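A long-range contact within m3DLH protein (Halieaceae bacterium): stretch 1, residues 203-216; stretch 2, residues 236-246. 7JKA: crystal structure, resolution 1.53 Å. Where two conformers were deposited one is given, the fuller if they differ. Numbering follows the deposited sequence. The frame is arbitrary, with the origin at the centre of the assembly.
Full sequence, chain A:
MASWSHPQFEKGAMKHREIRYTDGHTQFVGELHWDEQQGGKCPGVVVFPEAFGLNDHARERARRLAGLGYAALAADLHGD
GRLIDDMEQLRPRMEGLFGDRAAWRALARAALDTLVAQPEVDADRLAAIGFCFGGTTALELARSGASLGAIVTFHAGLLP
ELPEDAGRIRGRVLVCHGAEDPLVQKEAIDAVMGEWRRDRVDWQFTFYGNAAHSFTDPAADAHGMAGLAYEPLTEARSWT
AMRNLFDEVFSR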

# COMPACT_ATOMS: atom_id res chain seq x y z
N TRP A 203 -13.46 0.11 -9.68
CA TRP A 203 -12.16 -0.53 -9.77
C TRP A 203 -11.57 -0.34 -11.16
O TRP A 203 -12.29 -0.20 -12.16
N GLN A 204 -10.24 -0.30 -11.18
CA GLN A 204 -9.45 -0.24 -12.40
C GLN A 204 -8.26 -1.17 -12.22
O GLN A 204 -7.73 -1.29 -11.11
N PHE A 205 -7.88 -1.85 -13.29
CA PHE A 205 -6.77 -2.80 -13.21
C PHE A 205 -5.97 -2.62 -14.48
O PHE A 205 -6.49 -2.83 -15.57
N THR A 206 -4.72 -2.18 -14.35
CA THR A 206 -3.86 -1.92 -15.50
C THR A 206 -2.74 -2.94 -15.56
O THR A 206 -1.98 -3.12 -14.60
N PHE A 207 -2.65 -3.63 -16.70
CA PHE A 207 -1.52 -4.47 -17.07
C PHE A 207 -0.47 -3.58 -17.73
O PHE A 207 -0.72 -3.00 -18.79
N TYR A 208 0.70 -3.46 -17.10
CA TYR A 208 1.83 -2.73 -17.67
C TYR A 208 2.76 -3.75 -18.34
O TYR A 208 3.46 -4.51 -17.67
N GLY A 209 2.76 -3.77 -19.68
CA GLY A 209 3.47 -4.81 -20.37
C GLY A 209 4.96 -4.85 -20.10
O GLY A 209 5.57 -5.92 -20.11
N ASN A 210 5.57 -3.69 -19.87
CA ASN A 210 7.02 -3.67 -19.75
C ASN A 210 7.53 -4.39 -18.50
O ASN A 210 8.70 -4.75 -18.43
N ALA A 211 6.67 -4.61 -17.51
CA ALA A 211 7.10 -4.68 -16.13
C ALA A 211 6.86 -6.05 -15.50
O ALA A 211 5.90 -6.74 -15.83
N ALA A 212 7.73 -6.39 -14.55
CA ALA A 212 7.58 -7.62 -13.77
C ALA A 212 7.32 -7.27 -12.32
O ALA A 212 6.73 -6.22 -12.04
N HIS A 213 7.78 -8.09 -11.38
CA HIS A 213 7.62 -7.74 -9.98
C HIS A 213 8.62 -6.66 -9.57
O HIS A 213 9.68 -6.49 -10.19
N SER A 214 8.24 -5.90 -8.54
CA SER A 214 9.11 -4.90 -7.92
C SER A 214 9.52 -3.80 -8.90
O SER A 214 10.62 -3.24 -8.78
N PHE A 215 8.65 -3.48 -9.85
CA PHE A 215 9.05 -2.55 -10.89
C PHE A 215 9.26 -1.12 -10.38
O PHE A 215 9.86 -0.32 -11.10
N THR A 216 8.82 -0.80 -9.16
CA THR A 216 9.05 0.54 -8.63
C THR A 216 10.37 0.68 -7.88
O THR A 216 10.71 1.79 -7.45
N ALA A 236 6.99 5.47 -13.48
CA ALA A 236 6.46 6.81 -13.70
C ALA A 236 5.00 6.77 -14.11
O ALA A 236 4.18 7.56 -13.60
N ARG A 237 4.65 5.88 -15.03
CA ARG A 237 3.26 5.81 -15.49
C ARG A 237 2.31 5.46 -14.35
O ARG A 237 1.22 6.05 -14.23
N SER A 238 2.66 4.45 -13.56
CA SER A 238 1.79 4.04 -12.46
C SER A 238 1.71 5.11 -11.38
O SER A 238 0.64 5.31 -10.80
N TRP A 239 2.80 5.84 -11.11
CA TRP A 239 2.72 6.94 -10.15
C TRP A 239 1.79 8.03 -10.67
O TRP A 239 0.99 8.60 -9.91
N THR A 240 1.86 8.32 -11.97
CA THR A 240 0.94 9.29 -12.55
C THR A 240 -0.50 8.81 -12.45
O THR A 240 -1.40 9.60 -12.15
N ALA A 241 -0.74 7.52 -12.72
CA ALA A 241 -2.10 7.02 -12.60
C ALA A 241 -2.62 7.16 -11.17
O ALA A 241 -3.77 7.54 -10.97
N MET A 242 -1.77 6.88 -10.18
CA MET A 242 -2.12 7.10 -8.78
C MET A 242 -2.46 8.56 -8.53
O MET A 242 -3.48 8.87 -7.90
N ARG A 243 -1.60 9.47 -8.99
CA ARG A 243 -1.85 10.90 -8.80
C ARG A 243 -3.16 11.33 -9.44
O ARG A 243 -3.91 12.12 -8.87
N ASN A 244 -3.46 10.82 -10.65
CA ASN A 244 -4.72 11.19 -11.31
C ASN A 244 -5.93 10.72 -10.50
O ASN A 244 -6.94 11.42 -10.42
N LEU A 245 -5.85 9.51 -9.92
CA LEU A 245 -6.94 9.00 -9.10
C LEU A 245 -7.10 9.82 -7.83
O LEU A 245 -8.21 10.21 -7.46
N PHE A 246 -5.98 10.11 -7.17
CA PHE A 246 -6.04 10.94 -5.96
C PHE A 246 -6.63 12.31 -6.26
O PHE A 246 -7.47 12.81 -5.49

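A strand packed alongside a helix tends to present alternate residues to it, though not all of them need touch. In the contact in m3DLH between strand 203-208 and helix 236-246, Gln 204 and Tyr 208 do, and Thr 206 stays out of reach. The two elements run nearly antiparallel, at 165°, with their axes 10.8 Å apart at closest approach. That spacing leaves room for side chains, and no direct hydrogen bond crosses it; the packing is mainly a matter of shape.

Tyr 208, the last residue of the strand, does most of the work. Its CA-to-CB bond points toward the helix, and chi1 in the m well (-70°) with chi2 near -81° carries the ring across the gap. There the hydroxyl lies over the helix backbone, Tyr 208 OH standing 3.5 Å from Ser 238 CA and 3.9 Å from Ala 241 CB. The methyl of Ala 241, one helical turn beyond Arg 237, packs beside the hydroxyl. Lower on the ring, Tyr 208 CE1 meets Arg 237 CB at 3.9 Å. The hydroxyl hydrogen-bonds to a water whose oxygen is 2.7 Å from Tyr 208 OH; the same water oxygen, 3.4 Å from Arg 237 O, donates a weak hydrogen bond to it. The water thus links a strand side chain to the helix backbone.

Arg 237 leaves the helix with chi1 m and chi2 to chi4 all close to 180°. This extended chain takes its guanidinium past the tyrosine to the turn that follows the strand, a type I turn from Tyr 208 to Ala 211 closed by Ala 211 N to Tyr 208 O at 3.2 Å. Asn 210, also m, points its CA-to-CB bond toward the helix from this turn, and Asn 210 ND2 comes within 3.6 Å of Arg 237 NH1. Both groups are hydrogen-bond donors, so this is proximity rather than pairing; Asn 210 ND2 is hydrogen-bonded elsewhere in the structure.

Deeper in, Phe 215 adopts the p rotamer (60°), and the edge of its ring faces Ser 238, with Phe 215 CE1 3.6 Å from Ser 238 OG. The serine is also p, and its hydroxyl is hydrogen-bonded to a residue flanking one of the stretches, so it can lie against an aromatic edge with a polar partner of its own.

At the far end, the CA-to-CB bond of Gln 204 points toward the helix, and its side chain (m, then t) places Gln 204 NE2 4.1 Å from CD1 of Leu 245 (t, p), a loose contact between an exposed glutamine and a buried leucine.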

# COMPACT_ATOMS: atom_id res chain seq x y z
CB TRP A 203 -12.24 -2.04 -9.42
CG TRP A 203 -13.01 -2.90 -10.40
CD1 TRP A 203 -14.35 -3.09 -10.43
CD2 TRP A 203 -12.46 -3.70 -11.46
NE1 TRP A 203 -14.69 -3.96 -11.46
CE2 TRP A 203 -13.53 -4.36 -12.08
CE3 TRP A 203 -11.15 -3.94 -11.91
CZ2 TRP A 203 -13.35 -5.21 -13.19
CZ3 TRP A 203 -10.97 -4.80 -13.01
CH2 TRP A 203 -12.07 -5.44 -13.61
CB GLN A 204 -8.92 1.17 -12.69
CG GLN A 204 -9.96 2.24 -12.82
CD GLN A 204 -9.32 3.61 -12.92
OE1 GLN A 204 -8.65 3.92 -13.91
NE2 GLN A 204 -9.46 4.41 -11.87
CB PHE A 205 -7.32 -4.22 -13.07
CG PHE A 205 -6.29 -5.28 -12.78
CD1 PHE A 205 -5.28 -5.57 -13.68
CD2 PHE A 205 -6.37 -6.04 -11.61
CE1 PHE A 205 -4.35 -6.57 -13.42
CE2 PHE A 205 -5.45 -7.03 -11.35
CZ PHE A 205 -4.42 -7.28 -12.24
CB THR A 206 -3.30 -0.50 -15.48
OG1 THR A 206 -4.40 0.43 -15.55
CG2 THR A 206 -2.34 -0.26 -16.65
CB PHE A 207 -1.94 -5.56 -18.06
CG PHE A 207 -2.78 -6.67 -17.47
CD1 PHE A 207 -4.11 -6.46 -17.14
CD2 PHE A 207 -2.24 -7.93 -17.30
CE1 PHE A 207 -4.89 -7.50 -16.62
CE2 PHE A 207 -3.02 -8.99 -16.79
CZ PHE A 207 -4.33 -8.76 -16.44
CB TYR A 208 2.57 -1.93 -16.60
CG TYR A 208 1.76 -0.76 -16.10
CD1 TYR A 208 1.72 0.42 -16.83
CD2 TYR A 208 1.06 -0.83 -14.90
CE1 TYR A 208 0.98 1.52 -16.36
CE2 TYR A 208 0.33 0.25 -14.44
CZ TYR A 208 0.30 1.42 -15.17
OH TYR A 208 -0.42 2.52 -14.72
CB ASN A 210 7.53 -2.22 -19.70
CG ASN A 210 7.34 -1.47 -21.01
OD1 ASN A 210 7.25 -2.05 -22.10
ND2 ASN A 210 7.31 -0.14 -20.90
CB ALA A 211 6.38 -3.63 -15.31
CB ALA A 212 8.81 -8.51 -13.92
CB HIS A 213 7.81 -8.97 -9.09
CG HIS A 213 7.08 -8.89 -7.79
ND1 HIS A 213 5.70 -8.96 -7.70
CD2 HIS A 213 7.53 -8.77 -6.52
CE1 HIS A 213 5.34 -8.87 -6.43
NE2 HIS A 213 6.43 -8.75 -5.70
CB SER A 214 10.33 -5.55 -7.28
OG SER A 214 9.89 -6.45 -6.28
CB PHE A 215 8.04 -2.56 -12.05
CG PHE A 215 6.64 -2.18 -11.68
CD1 PHE A 215 6.31 -0.84 -11.40
CD2 PHE A 215 5.64 -3.12 -11.70
CE1 PHE A 215 4.97 -0.51 -11.12
CE2 PHE A 215 4.31 -2.81 -11.41
CZ PHE A 215 3.97 -1.50 -11.11
CB THR A 216 7.94 0.95 -7.66
OG1 THR A 216 7.95 0.05 -6.54
CG2 THR A 216 6.58 0.92 -8.32
CB ALA A 236 7.30 7.51 -14.77
CB ARG A 237 3.12 4.78 -16.61
CG ARG A 237 3.76 5.19 -17.92
CD ARG A 237 3.93 3.97 -18.79
NE ARG A 237 4.34 4.36 -20.12
CZ ARG A 237 4.60 3.48 -21.09
NH1 ARG A 237 4.51 2.18 -20.87
NH2 ARG A 237 4.95 3.92 -22.29
CB SER A 238 2.27 2.71 -11.87
OG SER A 238 3.59 2.78 -11.37
CB TRP A 239 4.11 7.51 -9.91
CG TRP A 239 4.24 8.39 -8.71
CD1 TRP A 239 4.42 9.75 -8.71
CD2 TRP A 239 4.22 7.98 -7.34
NE1 TRP A 239 4.50 10.21 -7.41
CE2 TRP A 239 4.39 9.15 -6.55
CE3 TRP A 239 4.08 6.75 -6.69
CZ2 TRP A 239 4.43 9.12 -5.15
CZ3 TRP A 239 4.12 6.72 -5.29
CH2 TRP A 239 4.29 7.90 -4.54
CB THR A 240 1.32 9.54 -14.01
OG1 THR A 240 2.58 10.21 -14.05
CG2 THR A 240 0.28 10.42 -14.73
CB ALA A 241 -2.17 5.56 -13.07
CB MET A 242 -0.96 6.68 -7.89
CG MET A 242 -1.21 6.88 -6.39
SD MET A 242 0.34 7.01 -5.48
CE MET A 242 0.82 8.66 -5.97
CB ARG A 243 -0.70 11.73 -9.35
CG ARG A 243 0.59 11.65 -8.56
CD ARG A 243 1.62 12.63 -9.15
NE ARG A 243 1.17 14.02 -9.02
CZ ARG A 243 1.82 15.08 -9.51
NH1 ARG A 243 2.96 14.93 -10.16
NH2 ARG A 243 1.32 16.29 -9.32
CB ASN A 244 -4.81 10.61 -12.72
CG ASN A 244 -3.80 11.22 -13.70
OD1 ASN A 244 -3.32 12.33 -13.53
ND2 ASN A 244 -3.50 10.47 -14.76
CB LEU A 245 -6.70 7.53 -8.74
CG LEU A 245 -7.83 6.88 -7.93
CD1 LEU A 245 -9.16 6.93 -8.68
CD2 LEU A 245 -7.46 5.44 -7.60
CB PHE A 246 -4.64 11.08 -5.36
CG PHE A 246 -4.14 9.84 -4.66
CD1 PHE A 246 -4.91 8.68 -4.58
CD2 PHE A 246 -2.86 9.83 -4.12
CE1 PHE A 246 -4.42 7.54 -3.92
CE2 PHE A 246 -2.37 8.69 -3.46
CZ PHE A 246 -3.14 7.57 -3.36
O HOH W 1 -0.80 4.47 -16.49